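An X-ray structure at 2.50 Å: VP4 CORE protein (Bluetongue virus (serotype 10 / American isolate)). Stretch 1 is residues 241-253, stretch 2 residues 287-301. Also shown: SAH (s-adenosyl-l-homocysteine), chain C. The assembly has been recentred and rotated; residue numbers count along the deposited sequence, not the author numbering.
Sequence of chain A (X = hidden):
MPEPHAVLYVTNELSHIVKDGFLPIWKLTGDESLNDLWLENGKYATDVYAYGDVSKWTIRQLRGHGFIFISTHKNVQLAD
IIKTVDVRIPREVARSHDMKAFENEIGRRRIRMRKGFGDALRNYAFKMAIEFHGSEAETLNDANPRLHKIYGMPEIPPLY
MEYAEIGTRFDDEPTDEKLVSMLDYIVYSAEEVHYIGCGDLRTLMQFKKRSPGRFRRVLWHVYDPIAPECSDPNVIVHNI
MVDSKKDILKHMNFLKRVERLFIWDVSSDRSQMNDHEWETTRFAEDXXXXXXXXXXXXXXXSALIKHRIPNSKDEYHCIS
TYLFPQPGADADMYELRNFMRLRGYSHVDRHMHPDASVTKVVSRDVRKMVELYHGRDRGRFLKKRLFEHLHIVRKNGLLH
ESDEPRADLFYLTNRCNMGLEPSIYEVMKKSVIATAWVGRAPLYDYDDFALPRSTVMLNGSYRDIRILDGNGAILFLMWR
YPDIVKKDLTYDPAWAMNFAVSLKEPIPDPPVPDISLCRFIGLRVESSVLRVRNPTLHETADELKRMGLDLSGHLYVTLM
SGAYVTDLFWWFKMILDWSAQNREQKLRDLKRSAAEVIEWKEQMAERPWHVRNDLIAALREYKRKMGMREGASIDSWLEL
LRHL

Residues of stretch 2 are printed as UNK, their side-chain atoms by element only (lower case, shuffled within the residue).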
ATOM      1  N   MET A 241      -0.381  39.795  19.741  1.00 25.29           N
ATOM      2  CA  MET A 241      -1.451  39.122  20.461  1.00 22.81           C
ATOM      3  C   MET A 241      -2.769  39.265  19.692  1.00 20.72           C
ATOM      4  O   MET A 241      -3.199  40.369  19.357  1.00 21.31           O
ATOM      5  CB  MET A 241      -1.570  39.658  21.886  1.00 27.97           C
ATOM      6  CG  MET A 241      -2.620  38.944  22.698  1.00 74.08           C
ATOM      7  SD  MET A 241      -2.201  38.770  24.429  1.00 35.54           S
ATOM      8  CE  MET A 241      -0.804  37.654  24.380  1.00 20.33           C
ATOM      9  N   VAL A 242      -3.405  38.131  19.427  1.00 17.01           N
ATOM     10  CA  VAL A 242      -4.543  38.063  18.516  1.00 20.36           C
ATOM     11  C   VAL A 242      -5.879  38.143  19.259  1.00 26.19           C
ATOM     12  O   VAL A 242      -6.164  37.319  20.129  1.00 25.35           O
ATOM     13  CB  VAL A 242      -4.465  36.777  17.663  1.00 22.17           C
ATOM     14  CG1 VAL A 242      -5.648  36.669  16.701  1.00  8.80           C
ATOM     15  CG2 VAL A 242      -3.136  36.729  16.903  1.00  0.71           C
ATOM     16  N   ASP A 243      -6.687  39.144  18.916  1.00 30.14           N
ATOM     17  CA  ASP A 243      -8.028  39.279  19.495  1.00 25.34           C
ATOM     18  C   ASP A 243      -9.145  39.308  18.441  1.00 15.65           C
ATOM     19  O   ASP A 243     -10.312  39.054  18.762  1.00 12.82           O
ATOM     20  CB  ASP A 243      -8.117  40.473  20.479  1.00 23.89           C
ATOM     21  CG  ASP A 243      -7.783  41.821  19.834  1.00 58.71           C
ATOM     22  OD1 ASP A 243      -7.305  41.854  18.678  1.00 15.01           O
ATOM     23  OD2 ASP A 243      -8.001  42.862  20.500  1.00 -2.73           O
ATOM     24  N   SER A 244      -8.782  39.600  17.190  1.00 14.36           N
ATOM     25  CA  SER A 244      -9.743  39.599  16.079  1.00  9.13           C
ATOM     26  C   SER A 244      -9.157  39.050  14.785  1.00  7.36           C
ATOM     27  O   SER A 244      -7.937  38.939  14.629  1.00 14.74           O
ATOM     28  CB  SER A 244     -10.314  40.996  15.834  1.00 -2.97           C
ATOM     29  OG  SER A 244      -9.283  41.942  15.603  1.00  7.82           O
ATOM     30  N   LYS A 245     -10.051  38.708  13.860  1.00 16.34           N
ATOM     31  CA  LYS A 245      -9.673  38.226  12.538  1.00 11.06           C
ATOM     32  C   LYS A 245      -8.750  39.204  11.818  1.00  4.58           C
ATOM     33  O   LYS A 245      -7.919  38.789  11.011  1.00 12.32           O
ATOM     34  CB  LYS A 245     -10.923  37.963  11.691  1.00  8.59           C
ATOM     35  CG  LYS A 245     -11.862  39.155  11.536  1.00 23.89           C
ATOM     36  CD  LYS A 245     -12.975  38.857  10.550  1.00  5.04           C
ATOM     37  CE  LYS A 245     -13.924  40.052  10.423  1.00 -7.87           C
ATOM     38  NZ  LYS A 245     -15.053  39.813   9.474  1.00101.16           N
ATOM     39  N   LYS A 246      -8.902  40.496  12.120  1.00 15.85           N
ATOM     40  CA  LYS A 246      -8.083  41.554  11.530  1.00 19.92           C
ATOM     41  C   LYS A 246      -6.581  41.286  11.630  1.00 19.80           C
ATOM     42  O   LYS A 246      -5.827  41.622  10.714  1.00 12.87           O
ATOM     43  CB  LYS A 246      -8.400  42.898  12.179  1.00 -2.54           C
ATOM     44  CG  LYS A 246      -9.730  43.540  11.742  1.00 -6.53           C
ATOM     45  CD  LYS A 246     -10.175  44.664  12.691  1.00 34.80           C
ATOM     46  CE  LYS A 246      -9.386  45.950  12.476  1.00119.89           C
ATOM     47  NZ  LYS A 246      -9.866  47.055  13.362  1.00 12.74           N
ATOM     48  N   ASP A 247      -6.154  40.676  12.734  1.00 12.32           N
ATOM     49  CA  ASP A 247      -4.736  40.380  12.973  1.00 17.05           C
ATOM     50  C   ASP A 247      -4.173  39.315  12.032  1.00 18.33           C
ATOM     51  O   ASP A 247      -2.957  39.151  11.928  1.00 20.54           O
ATOM     52  CB  ASP A 247      -4.529  39.942  14.426  1.00 11.23           C
ATOM     53  CG  ASP A 247      -5.032  40.968  15.423  1.00-11.10           C
ATOM     54  OD1 ASP A 247      -4.726  42.169  15.244  1.00-10.05           O
ATOM     55  OD2 ASP A 247      -5.731  40.576  16.384  1.00  9.54           O
ATOM     56  N   ILE A 248      -5.072  38.602  11.356  1.00 11.03           N
ATOM     57  CA  ILE A 248      -4.725  37.483  10.483  1.00  9.05           C
ATOM     58  C   ILE A 248      -4.977  37.816   9.011  1.00 12.18           C
ATOM     59  O   ILE A 248      -4.204  37.417   8.140  1.00 16.05           O
ATOM     60  CB  ILE A 248      -5.512  36.216  10.879  1.00  8.41           C
ATOM     61  CG1 ILE A 248      -5.319  35.920  12.367  1.00 29.05           C
ATOM     62  CG2 ILE A 248      -5.092  35.018  10.025  1.00  6.75           C
ATOM     63  CD1 ILE A 248      -6.311  34.967  12.916  1.00 22.66           C
ATOM     64  N   LEU A 249      -6.061  38.545   8.746  1.00 10.92           N
ATOM     65  CA  LEU A 249      -6.370  39.033   7.402  1.00 14.32           C
ATOM     66  C   LEU A 249      -5.205  39.793   6.764  1.00 18.02           C
ATOM     67  O   LEU A 249      -4.919  39.607   5.578  1.00 24.91           O
ATOM     68  CB  LEU A 249      -7.620  39.935   7.400  1.00 15.39           C
ATOM     69  CG  LEU A 249      -9.051  39.433   7.134  1.00 37.48           C
ATOM     70  CD1 LEU A 249      -9.112  38.094   6.394  1.00  8.40           C
ATOM     71  CD2 LEU A 249      -9.852  39.363   8.415  1.00 58.16           C
ATOM     72  N   LYS A 250      -4.531  40.634   7.551  1.00 15.90           N
ATOM     73  CA  LYS A 250      -3.469  41.494   7.020  1.00 12.43           C
ATOM     74  C   LYS A 250      -2.213  40.731   6.566  1.00  4.96           C
ATOM     75  O   LYS A 250      -1.411  41.258   5.792  1.00 15.01           O
ATOM     76  CB  LYS A 250      -3.132  42.649   7.984  1.00 10.85           C
ATOM     77  CG  LYS A 250      -2.484  42.248   9.308  1.00  5.91           C
ATOM     78  CD  LYS A 250      -2.079  43.474  10.134  1.00 10.04           C
ATOM     79  CE  LYS A 250      -0.822  44.153   9.582  1.00 64.13           C
ATOM     80  NZ  LYS A 250      -0.495  45.427  10.290  1.00  8.64           N
ATOM     81  N   HIS A 251      -2.058  39.491   7.026  1.00 13.21           N
ATOM     82  CA  HIS A 251      -0.929  38.654   6.606  1.00 20.23           C
ATOM     83  C   HIS A 251      -1.358  37.586   5.596  1.00 12.97           C
ATOM     84  O   HIS A 251      -0.792  36.486   5.547  1.00 18.87           O
ATOM     85  CB  HIS A 251      -0.221  38.031   7.822  1.00 13.39           C
ATOM     86  CG  HIS A 251       0.202  39.034   8.850  1.00 21.30           C
ATOM     87  ND1 HIS A 251       1.111  40.036   8.585  1.00 15.32           N
ATOM     88  CD2 HIS A 251      -0.169  39.197  10.142  1.00 28.63           C
ATOM     89  CE1 HIS A 251       1.280  40.775   9.667  1.00 -9.94           C
ATOM     90  NE2 HIS A 251       0.519  40.283  10.629  1.00 23.05           N
ATOM     91  N   MET A 252      -2.355  37.925   4.781  1.00 19.43           N
ATOM     92  CA  MET A 252      -2.844  37.022   3.745  1.00 18.27           C
ATOM     93  C   MET A 252      -2.773  37.650   2.369  1.00 14.75           C
ATOM     94  O   MET A 252      -2.969  38.858   2.217  1.00 14.37           O
ATOM     95  CB  MET A 252      -4.286  36.621   4.019  1.00  6.03           C
ATOM     96  CG  MET A 252      -4.444  35.508   5.012  1.00 44.09           C
ATOM     97  SD  MET A 252      -6.165  35.030   5.107  1.00 22.64           S
ATOM     98  CE  MET A 252      -6.125  34.091   6.615  1.00 33.15           C
ATOM     99  N   ASN A 253      -2.498  36.816   1.372  1.00 12.20           N
ATOM    100  CA  ASN A 253      -2.567  37.224  -0.025  1.00  6.62           C
ATOM    101  C   ASN A 253      -3.790  36.594  -0.686  1.00  9.68           C
ATOM    102  O   ASN A 253      -3.829  35.384  -0.925  1.00 20.76           O
ATOM    103  CB  ASN A 253      -1.274  36.847  -0.753  1.00  2.97           C
ATOM    104  CG  ASN A 253      -1.360  37.047  -2.255  1.00 -9.96           C
ATOM    105  OD1 ASN A 253      -2.102  37.895  -2.752  1.00  3.37           O
ATOM    106  ND2 ASN A 253      -0.588  36.258  -2.989  1.00 37.64           N
ATOM    107  N   UNK A 287     -13.371  29.588  22.994  1.00 15.97           N
ATOM    108  CA  UNK A 287     -14.513  30.135  22.255  1.00 20.72           C
ATOM    109  C   UNK A 287     -14.102  31.200  21.235  1.00 20.10           C
ATOM    110  O   UNK A 287     -14.735  31.319  20.185  1.00 27.24           O
ATOM    111  c   UNK A 287     -16.529  29.793  23.956  1.00 -8.26           C
ATOM    112  c   UNK A 287     -16.450  28.316  23.497  1.00 16.14           C
ATOM    113  n   UNK A 287     -15.177  25.843  22.922  1.00 19.39           N
ATOM    114  n   UNK A 287     -15.666  27.508  24.436  1.00 26.72           N
ATOM    115  c   UNK A 287     -15.084  26.351  24.143  1.00 37.67           C
ATOM    116  c   UNK A 287     -15.570  30.750  23.204  1.00 25.12           C
ATOM    117  n   UNK A 287     -14.393  25.703  25.077  1.00 18.37           N
ATOM    118  N   UNK A 288     -13.066  31.979  21.562  1.00 14.96           N
ATOM    119  CA  UNK A 288     -12.599  33.064  20.695  1.00  7.59           C
ATOM    120  C   UNK A 288     -11.965  32.522  19.425  1.00  8.55           C
ATOM    121  O   UNK A 288     -12.273  32.993  18.329  1.00 11.96           O
ATOM    122  c   UNK A 288     -12.275  36.071  20.216  1.00 -1.30           C
ATOM    123  c   UNK A 288     -11.596  33.971  21.415  1.00 -9.63           C
ATOM    124  c   UNK A 288     -11.096  35.173  20.605  1.00  1.16           C
ATOM    125  c   UNK A 288     -10.025  35.977  21.356  1.00 -8.48           C
ATOM    126  N   UNK A 289     -11.082  31.536  19.598  1.00 16.61           N
ATOM    127  CA  UNK A 289     -10.397  30.871  18.498  1.00 15.02           C
ATOM    128  C   UNK A 289     -11.367  30.302  17.493  1.00 28.82           C
ATOM    129  O   UNK A 289     -11.158  30.421  16.285  1.00 15.30           O
ATOM    130  N   UNK A 290     -12.431  29.694  18.014  1.00 17.39           N
ATOM    131  CA  UNK A 290     -13.519  29.148  17.214  1.00 21.81           C
ATOM    132  C   UNK A 290     -14.235  30.243  16.417  1.00 26.56           C
ATOM    133  O   UNK A 290     -14.448  30.108  15.208  1.00 19.99           O
ATOM    134  c   UNK A 290     -14.002  27.093  18.698  1.00 28.03           C
ATOM    135  o   UNK A 290     -14.484  25.531  20.433  1.00 51.91           O
ATOM    136  o   UNK A 290     -16.064  26.981  19.943  1.00 33.01           O
ATOM    137  c   UNK A 290     -14.517  28.411  18.120  1.00 16.14           C
ATOM    138  c   UNK A 290     -14.919  26.494  19.763  1.00 10.33           C
ATOM    139  N   UNK A 291     -14.597  31.319  17.117  1.00 10.64           N
ATOM    140  CA  UNK A 291     -15.290  32.470  16.548  1.00 17.83           C
ATOM    141  C   UNK A 291     -14.467  33.156  15.458  1.00 25.19           C
ATOM    142  O   UNK A 291     -14.975  33.431  14.379  1.00 16.75           O
ATOM    143  c   UNK A 291     -15.631  33.458  17.658  1.00  9.46           C
ATOM    144  o   UNK A 291     -17.762  33.507  20.677  1.00 12.72           O
ATOM    145  c   UNK A 291     -16.744  32.982  18.583  1.00 15.31           C
ATOM    146  o   UNK A 291     -16.325  34.976  19.862  1.00  7.30           O
ATOM    147  c   UNK A 291     -16.955  33.887  19.791  1.00  3.81           C
ATOM    148  N   UNK A 292     -13.192  33.413  15.740  1.00 16.80           N
ATOM    149  CA  UNK A 292     -12.267  33.951  14.739  1.00 17.10           C
ATOM    150  C   UNK A 292     -12.217  33.059  13.499  1.00 15.38           C
ATOM    151  O   UNK A 292     -12.258  33.550  12.367  1.00 24.75           O
ATOM    152  c   UNK A 292     -10.900  35.449  16.226  1.00 10.03           C
ATOM    153  c   UNK A 292      -9.638  35.745  17.020  1.00 16.82           C
ATOM    154  c   UNK A 292     -10.859  34.190  15.340  1.00 11.02           C
ATOM    155  c   UNK A 292      -9.812  34.333  14.236  1.00 25.34           C
ATOM    156  N   UNK A 293     -12.163  31.747  13.727  1.00 17.54           N
ATOM    157  CA  UNK A 293     -12.132  30.771  12.641  1.00 14.52           C
ATOM    158  C   UNK A 293     -13.430  30.802  11.826  1.00 16.87           C
ATOM    159  O   UNK A 293     -13.387  30.831  10.595  1.00 20.08           O
ATOM    160  c   UNK A 293     -11.843  29.351  13.182  1.00  9.75           C
ATOM    161  N   UNK A 294     -14.570  30.801  12.519  1.00 23.32           N
ATOM    162  CA  UNK A 294     -15.880  30.847  11.868  1.00 19.04           C
ATOM    163  C   UNK A 294     -16.026  32.104  10.996  1.00 21.76           C
ATOM    164  O   UNK A 294     -16.498  32.012   9.866  1.00 19.83           O
ATOM    165  c   UNK A 294     -19.984  28.789  11.508  1.00 38.69           C
ATOM    166  o   UNK A 294     -22.126  29.479  10.728  1.00 40.01           O
ATOM    167  c   UNK A 294     -18.378  30.426  12.325  1.00 20.20           C
ATOM    168  c   UNK A 294     -20.893  29.798  11.255  1.00 15.91           C
ATOM    169  c   UNK A 294     -20.567  31.128  11.532  1.00 -8.02           C
ATOM    170  c   UNK A 294     -18.743  29.104  12.042  1.00 10.18           C
ATOM    171  c   UNK A 294     -17.013  30.752  12.906  1.00 15.69           C
ATOM    172  c   UNK A 294     -19.305  31.430  12.069  1.00 21.23           C
ATOM    173  N   UNK A 295     -15.600  33.261  11.514  1.00 17.27           N
ATOM    174  CA  UNK A 295     -15.640  34.526  10.771  1.00 18.00           C
ATOM    175  C   UNK A 295     -14.833  34.397   9.497  1.00 21.93           C
ATOM    176  O   UNK A 295     -15.188  34.955   8.459  1.00 22.27           O
ATOM    177  o   UNK A 295     -14.309  36.643  14.670  1.00 53.58           O
ATOM    178  c   UNK A 295     -14.985  37.046  13.695  1.00 16.60           C
ATOM    179  c   UNK A 295     -15.762  36.031  12.874  1.00 74.44           C
ATOM    180  o   UNK A 295     -15.037  38.251  13.356  1.00 60.69           O
ATOM    181  c   UNK A 295     -15.042  35.674  11.589  1.00 14.47           C
ATOM    182  N   UNK A 296     -13.743  33.647   9.602  1.00 10.27           N
ATOM    183  CA  UNK A 296     -12.796  33.481   8.523  1.00 13.67           C
ATOM    184  C   UNK A 296     -13.029  32.221   7.686  1.00 16.40           C
ATOM    185  O   UNK A 296     -12.189  31.848   6.863  1.00 15.99           O
ATOM    186  c   UNK A 296     -10.845  34.883   9.303  1.00  4.14           C
ATOM    187  s   UNK A 296      -9.206  34.776  10.009  1.00 23.29           S
ATOM    188  c   UNK A 296      -8.435  36.075   9.085  1.00  5.06           C
ATOM    189  c   UNK A 296     -11.386  33.499   9.086  1.00 11.45           C
ATOM    190  N   UNK A 297     -14.168  31.564   7.889  1.00 17.66           N
ATOM    191  CA  UNK A 297     -14.606  30.519   6.968  1.00 26.43           C
ATOM    192  C   UNK A 297     -14.751  31.172   5.607  1.00 32.69           C
ATOM    193  O   UNK A 297     -15.251  32.297   5.501  1.00 64.06           O
ATOM    194  N   UNK A 298     -14.310  30.486   4.564  1.00 30.36           N
ATOM    195  CA  UNK A 298     -14.237  31.095   3.240  1.00 33.22           C
ATOM    196  C   UNK A 298     -12.788  31.320   2.856  1.00 14.77           C
ATOM    197  O   UNK A 298     -12.426  31.163   1.691  1.00 45.62           O
ATOM    198  N   UNK A 299     -11.964  31.676   3.846  1.00 49.74           N
ATOM    199  CA  UNK A 299     -10.516  31.817   3.667  1.00 45.61           C
ATOM    200  C   UNK A 299      -9.748  30.573   4.129  1.00 29.12           C
ATOM    201  O   UNK A 299      -8.594  30.354   3.737  1.00 14.32           O
ATOM    202  c   UNK A 299     -10.012  33.055   4.400  1.00 22.98           C
ATOM    203  N   UNK A 300     -10.389  29.761   4.965  1.00 13.60           N
ATOM    204  CA  UNK A 300      -9.741  28.586   5.546  1.00  6.88           C
ATOM    205  C   UNK A 300     -10.473  27.302   5.237  1.00 13.11           C
ATOM    206  O   UNK A 300     -11.676  27.208   5.430  1.00 26.25           O
ATOM    207  c   UNK A 300      -8.538  29.615   7.523  1.00 15.86           C
ATOM    208  c   UNK A 300      -7.248  29.102   7.702  1.00  4.89           C
ATOM    209  c   UNK A 300      -8.775  30.953   7.781  1.00 38.65           C
ATOM    210  c   UNK A 300      -7.755  31.765   8.206  1.00  8.22           C
ATOM    211  c   UNK A 300      -9.644  28.725   7.064  1.00 15.81           C
ATOM    212  c   UNK A 300      -6.206  29.908   8.124  1.00 19.56           C
ATOM    213  c   UNK A 300      -6.452  31.236   8.383  1.00-12.22           C
ATOM    214  N   UNK A 301      -9.731  26.299   4.779  1.00 -8.49           N
ATOM    215  CA  UNK A 301     -10.297  24.955   4.571  1.00 -8.47           C
ATOM    216  C   UNK A 301     -10.704  24.260   5.889  1.00  7.54           C
ATOM    217  O   UNK A 301     -11.658  23.473   5.922  1.00 12.96           O
ATOM    218  c   UNK A 301      -9.272  24.073   3.882  1.00  9.50           C
ATOM    219  o   UNK A 301      -8.239  23.758   4.801  1.00 22.27           O
TER
HETATM  220  N   SAH C1646       1.905  25.957  20.981  1.00 23.02           N
HETATM  221  CA  SAH C1646       2.850  26.048  22.139  1.00 30.27           C
HETATM  222  CB  SAH C1646       2.143  25.866  23.485  1.00  5.58           C
HETATM  223  CG  SAH C1646       1.094  26.936  23.778  1.00 23.71           C
HETATM  224  SD  SAH C1646       1.622  28.018  25.123  1.00 38.74           S
HETATM  225  C   SAH C1646       3.987  25.043  21.981  1.00 31.49           C
HETATM  226  O   SAH C1646       3.843  24.020  21.309  1.00 32.51           O
HETATM  227  OXT SAH C1646       5.078  25.242  22.514  1.00 49.20           O
HETATM  228  C5' SAH C1646       0.283  29.200  24.874  1.00 20.83           C
HETATM  229  C4' SAH C1646       0.851  30.483  24.294  1.00 31.39           C
HETATM  230  O4' SAH C1646      -0.179  31.317  23.831  1.00 26.03           O
HETATM  231  C3' SAH C1646       1.629  31.308  25.305  1.00 27.59           C
HETATM  232  O3' SAH C1646       2.993  31.172  25.000  1.00 22.62           O
HETATM  233  C2' SAH C1646       1.150  32.738  25.109  1.00  5.55           C
HETATM  234  O2' SAH C1646       2.226  33.608  24.856  1.00 49.50           O
HETATM  235  C1' SAH C1646       0.303  32.642  23.860  1.00 29.06           C
HETATM  236  N9  SAH C1646      -0.844  33.558  23.767  1.00 46.31           N
HETATM  237  C8  SAH C1646      -1.701  33.969  24.754  1.00 24.84           C
HETATM  238  N7  SAH C1646      -2.627  34.783  24.195  1.00 57.23           N
HETATM  239  C5  SAH C1646      -2.381  34.883  22.872  1.00 42.35           C
HETATM  240  C6  SAH C1646      -3.009  35.572  21.838  1.00 54.30           C
HETATM  241  N6  SAH C1646      -4.081  36.318  22.084  1.00 26.20           N
HETATM  242  N1  SAH C1646      -2.506  35.480  20.552  1.00 19.24           N
HETATM  243  C2  SAH C1646      -1.395  34.710  20.294  1.00 11.89           C
HETATM  244  N3  SAH C1646      -0.781  34.025  21.326  1.00 44.99           N
HETATM  245  C4  SAH C1646      -1.264  34.113  22.590  1.00 22.67           C

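Position 287 carries three carbons, a nitrogen, then a carbon bearing two more nitrogens. That guanidinium pattern is Arg287; its side chain makes no contact with stretch 1. Position 288 has four carbons forked at the second, one tip approaching Asp243 O, so it is Leu288, with Leu288 CD1 lying 3.9 Å from Asp243 O at chi1 t, chi2 p. Position 289 has no side-chain atoms and is Gly289. Position 290 has three carbons, the third carrying two oxygens, one of them close to Arg287 NH1. It is Glu290, and Glu290 OE2, 2.6 Å from Arg287 NH1, forms a salt bridge within the helix.

Position 291 repeats the three-carbon carboxylate, exposed and without contact to stretch 1: Glu291. At position 292 the CA lies 5.5 Å from Lys245 CA, and CB points toward stretch 1. Four carbons fork at the first; the arm two carbons long ends near Asp243 O and Val242 CG1, and the short arm meets Ile248 CD1. This defines Ile292. Ile292 CD1 approaches Asp243 O at 3.8 Å and Val242 CG1 at 4.1 Å, while Ile292 CG2 sits 3.8 Å from Ile248 CD1.

A single carbon, pointing away, makes position 293 Ala293. Position 294 shows one carbon and a six-carbon ring bearing one oxygen, exposed and out of reach; it is Tyr294. Position 295 has three carbons and two terminal oxygens, one of them beside Lys245 CD, hence Glu295. Glu295 OE2 is 3.5 Å from Lys245 CD but 4.2 Å from Lys245 NZ, so the opposite charges are near each other without reaching a salt bridge.

Position 296 is unbranched: two carbons, a sulfur, a carbon. Although its CB points sideways, its end comes nearer, and the carbon beyond the sulfur reaches Lys245 O, Ile248 CB and Leu249 CD1. This is Met296, the first residue after the helix to leave helical phi/psi; Met296 CE is 3.4 Å from each of Lys245 O, Ile248 CB and Leu249 CD1. Positions 297 and 298 lack side-chain atoms and are Gly297 and Gly298. At phi/psi 109/-36, a CB on the latter would be jammed against the preceding carbonyl O, so the backbone itself calls for glycine.

Position 299 has one carbon, its CB, 4.4 Å from Met252 SD, and is Ala299. Position 300 has one carbon and a six-carbon ring without oxygen, which Met252 CE approaches obliquely and Ile248 CG2 meets at the edge, identifying Phe300. Phe300 CE1 lies 3.3 Å from Met252 CE, and Phe300 CZ 4.3 Å from Ile248 CG2. Position 301, one carbon and one oxygen, is Ser301, without contact to stretch 1.

The contact buries 517 Å² and contains no hydrogen bond across the stretches; most of its side-chain contacts are apolar, with Lys245 and Glu295 packing beside them. Ile292 and Met296, four residues apart, supply the largest buried areas of stretch 2, with Ile248 touching both. Stretch 1 is braced internally: Asp243 N donates to Asp247 OD2 at 3.1 Å, and Ser244 N adds a weak bond to the same Asp247 OD2 at 3.3 Å. Val242 joins this packing to the ligand: Val242 N donates to SAH N1 at 3.0 Å, and Val242 O accepts from SAH N6 at 3.0 Å.

Stretch 2 (287-301) RLGEEIAYEMGGAFS
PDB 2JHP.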